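Local atomic coordinates of major pilin protein fimA (Silicibacter pomeroyi, PDB entry 2IMH), a protein that is of unknown function and belongs to the DUF1028 family, despite a name that suggests a pilus subunit. Residues Gln85-Ala96 against Thr111-Asn120. Numbering follows the deposited sequence.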
# COMPACT_ATOMS: atom_id res chain seq x y z
N GLN A 85 7.46 12.21 -4.38
CA GLN A 85 7.85 11.48 -3.19
C GLN A 85 7.68 9.99 -3.52
O GLN A 85 6.72 9.61 -4.17
CB GLN A 85 6.93 11.87 -2.03
CG GLN A 85 7.23 11.15 -0.73
CD GLN A 85 6.41 11.67 0.44
OE1 GLN A 85 5.19 11.84 0.33
NE2 GLN A 85 7.07 11.90 1.57
N LEU A 86 8.64 9.18 -3.09
CA LEU A 86 8.67 7.76 -3.46
C LEU A 86 9.15 6.90 -2.30
O LEU A 86 10.10 7.25 -1.60
CB LEU A 86 9.62 7.56 -4.66
CG LEU A 86 9.71 6.12 -5.21
CD1 LEU A 86 8.36 5.67 -5.76
CD2 LEU A 86 10.80 6.00 -6.28
N ALA A 87 8.48 5.78 -2.09
CA ALA A 87 8.89 4.84 -1.07
C ALA A 87 8.85 3.46 -1.69
O ALA A 87 8.00 3.17 -2.55
CB ALA A 87 7.96 4.90 0.12
N ALA A 88 9.78 2.61 -1.30
CA ALA A 88 9.85 1.28 -1.89
C ALA A 88 10.34 0.31 -0.85
O ALA A 88 11.19 0.66 -0.03
CB ALA A 88 10.79 1.25 -3.09
N MSE A 89 9.85 -0.92 -0.92
CA MSE A 89 10.23 -1.92 0.06
C MSE A 89 10.46 -3.24 -0.66
O MSE A 89 9.71 -3.57 -1.56
CB MSE A 89 9.10 -2.11 1.10
CG MSE A 89 9.41 -3.13 2.16
SE MSE A 89 7.77 -3.86 2.96
CE MSE A 89 7.16 -4.94 1.44
N ASP A 90 11.51 -3.98 -0.29
CA ASP A 90 11.80 -5.25 -0.95
C ASP A 90 11.09 -6.40 -0.26
O ASP A 90 10.35 -6.18 0.70
CB ASP A 90 13.33 -5.49 -1.11
CG ASP A 90 14.04 -5.90 0.19
OD1 ASP A 90 13.40 -6.18 1.23
OD2 ASP A 90 15.31 -5.94 0.13
N LEU A 91 11.30 -7.62 -0.76
CA LEU A 91 10.53 -8.77 -0.31
C LEU A 91 10.87 -9.21 1.10
O LEU A 91 10.14 -10.01 1.70
CB LEU A 91 10.68 -9.95 -1.28
CG LEU A 91 10.08 -9.76 -2.67
CD1 LEU A 91 10.48 -10.93 -3.55
CD2 LEU A 91 8.53 -9.64 -2.61
N LEU A 92 11.96 -8.68 1.66
CA LEU A 92 12.34 -8.97 3.03
C LEU A 92 12.14 -7.76 3.96
O LEU A 92 12.64 -7.75 5.09
CB LEU A 92 13.78 -9.49 3.11
CG LEU A 92 13.93 -10.96 2.68
CD1 LEU A 92 15.35 -11.29 2.30
CD2 LEU A 92 13.40 -11.89 3.78
N GLY A 93 11.42 -6.74 3.47
CA GLY A 93 11.00 -5.64 4.32
C GLY A 93 11.97 -4.48 4.44
O GLY A 93 11.70 -3.52 5.16
N ASN A 94 13.10 -4.57 3.73
CA ASN A 94 14.03 -3.44 3.62
C ASN A 94 13.38 -2.33 2.82
O ASN A 94 12.71 -2.61 1.84
CB ASN A 94 15.29 -3.92 2.91
CG ASN A 94 15.94 -5.05 3.64
OD1 ASN A 94 16.46 -4.87 4.74
ND2 ASN A 94 15.85 -6.25 3.07
N ALA A 95 13.57 -1.08 3.25
CA ALA A 95 12.82 0.03 2.63
C ALA A 95 13.57 1.33 2.61
O ALA A 95 14.48 1.54 3.42
CB ALA A 95 11.50 0.21 3.35
N ALA A 96 13.19 2.20 1.68
CA ALA A 96 13.78 3.53 1.59
C ALA A 96 12.76 4.48 0.98
O ALA A 96 11.88 4.05 0.24
CB ALA A 96 15.00 3.49 0.72
N THR A 111 10.94 4.68 8.56
CA THR A 111 11.09 3.24 8.37
C THR A 111 10.84 2.54 9.71
O THR A 111 11.02 3.14 10.77
CB THR A 111 12.48 2.85 7.85
OG1 THR A 111 13.45 3.27 8.83
CG2 THR A 111 12.75 3.53 6.50
N PHE A 112 10.42 1.28 9.66
CA PHE A 112 10.22 0.51 10.88
C PHE A 112 10.52 -0.94 10.52
O PHE A 112 10.79 -1.23 9.36
CB PHE A 112 8.79 0.71 11.42
CG PHE A 112 7.70 0.45 10.41
CD1 PHE A 112 7.17 -0.82 10.25
CD2 PHE A 112 7.21 1.49 9.62
CE1 PHE A 112 6.16 -1.07 9.31
CE2 PHE A 112 6.20 1.26 8.67
CZ PHE A 112 5.68 -0.02 8.51
N ALA A 113 10.59 -1.86 11.47
CA ALA A 113 11.25 -3.15 11.17
C ALA A 113 10.84 -3.80 9.84
O ALA A 113 11.69 -4.32 9.09
CB ALA A 113 11.05 -4.13 12.32
N SER A 114 9.55 -3.76 9.53
CA SER A 114 9.00 -4.50 8.40
C SER A 114 8.27 -3.62 7.40
O SER A 114 7.28 -4.05 6.80
CB SER A 114 8.04 -5.57 8.92
OG SER A 114 6.90 -4.95 9.48
N GLY A 115 8.75 -2.39 7.21
CA GLY A 115 8.06 -1.46 6.32
C GLY A 115 8.47 -0.00 6.40
O GLY A 115 9.51 0.33 6.96
N ILE A 116 7.62 0.85 5.83
CA ILE A 116 7.94 2.28 5.71
C ILE A 116 6.63 3.07 5.56
O ILE A 116 5.74 2.67 4.81
CB ILE A 116 8.93 2.57 4.54
CG1 ILE A 116 9.38 4.04 4.51
CG2 ILE A 116 8.33 2.17 3.17
CD1 ILE A 116 10.55 4.27 3.58
N ALA A 117 6.54 4.16 6.31
CA ALA A 117 5.42 5.08 6.22
C ALA A 117 5.96 6.36 5.58
O ALA A 117 7.08 6.76 5.88
CB ALA A 117 4.91 5.38 7.61
N SER A 118 5.17 6.99 4.70
CA SER A 118 5.57 8.29 4.12
C SER A 118 4.36 9.16 3.85
O SER A 118 3.26 8.66 3.69
CB SER A 118 6.40 8.11 2.84
OG SER A 118 5.67 7.40 1.84
N GLY A 119 4.56 10.47 3.81
CA GLY A 119 3.42 11.33 3.54
C GLY A 119 3.84 12.75 3.29
O GLY A 119 5.01 13.09 3.45
N ASN A 120 2.87 13.57 2.90
CA ASN A 120 3.12 14.99 2.69
C ASN A 120 1.83 15.77 2.91
O ASN A 120 0.74 15.19 3.02
CB ASN A 120 3.72 15.27 1.30
CG ASN A 120 2.79 14.85 0.15
OD1 ASN A 120 2.00 15.65 -0.34
ND2 ASN A 120 2.91 13.59 -0.28
O HOH W 1 13.86 -5.98 6.99
O HOH W 2 11.99 -1.33 6.71
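Strand 85-90 packs face to face on strand 115-120, antiparallel at 170° with axes 7.3 Å apart, and no backbone hydrogen bond joins the two: they belong to separate antiparallel sheets stacked as a sandwich. At one end Gln-85 reaches across, CG anti to its own nitrogen (chi1 179°) and the chain extended, so that its amide arrives at the opposite backbone. Its NE2 gives a hydrogen bond to Gly-119 O (3.0 Å), coming from above that carbonyl's plane, while its OE1 receives Asn-120 ND2 at 2.9 Å, the two amides turned 55° apart. Within its own sheet, Thr-99 OG1 bonds to NE2 and the Gln-45 amide to OE1. Midway the filling is mostly apolar: Ile-116 lays CG2 against Ala-95 CB (3.7 Å) and sends CD1 over the Ala-96 backbone, with Ala-87 beside it. Farther along, the selenium of Met-89, a selenomethionine, lies 3.9 Å from Ser-114 O. A leucine in place of Gln-85 would probably leave the Gly-119 carbonyl and the Asn-120 amide without this mate in a buried setting. Two alanines and Ile-116 thus pack the middle of the sandwich, and a fully engaged buried amide closes one end.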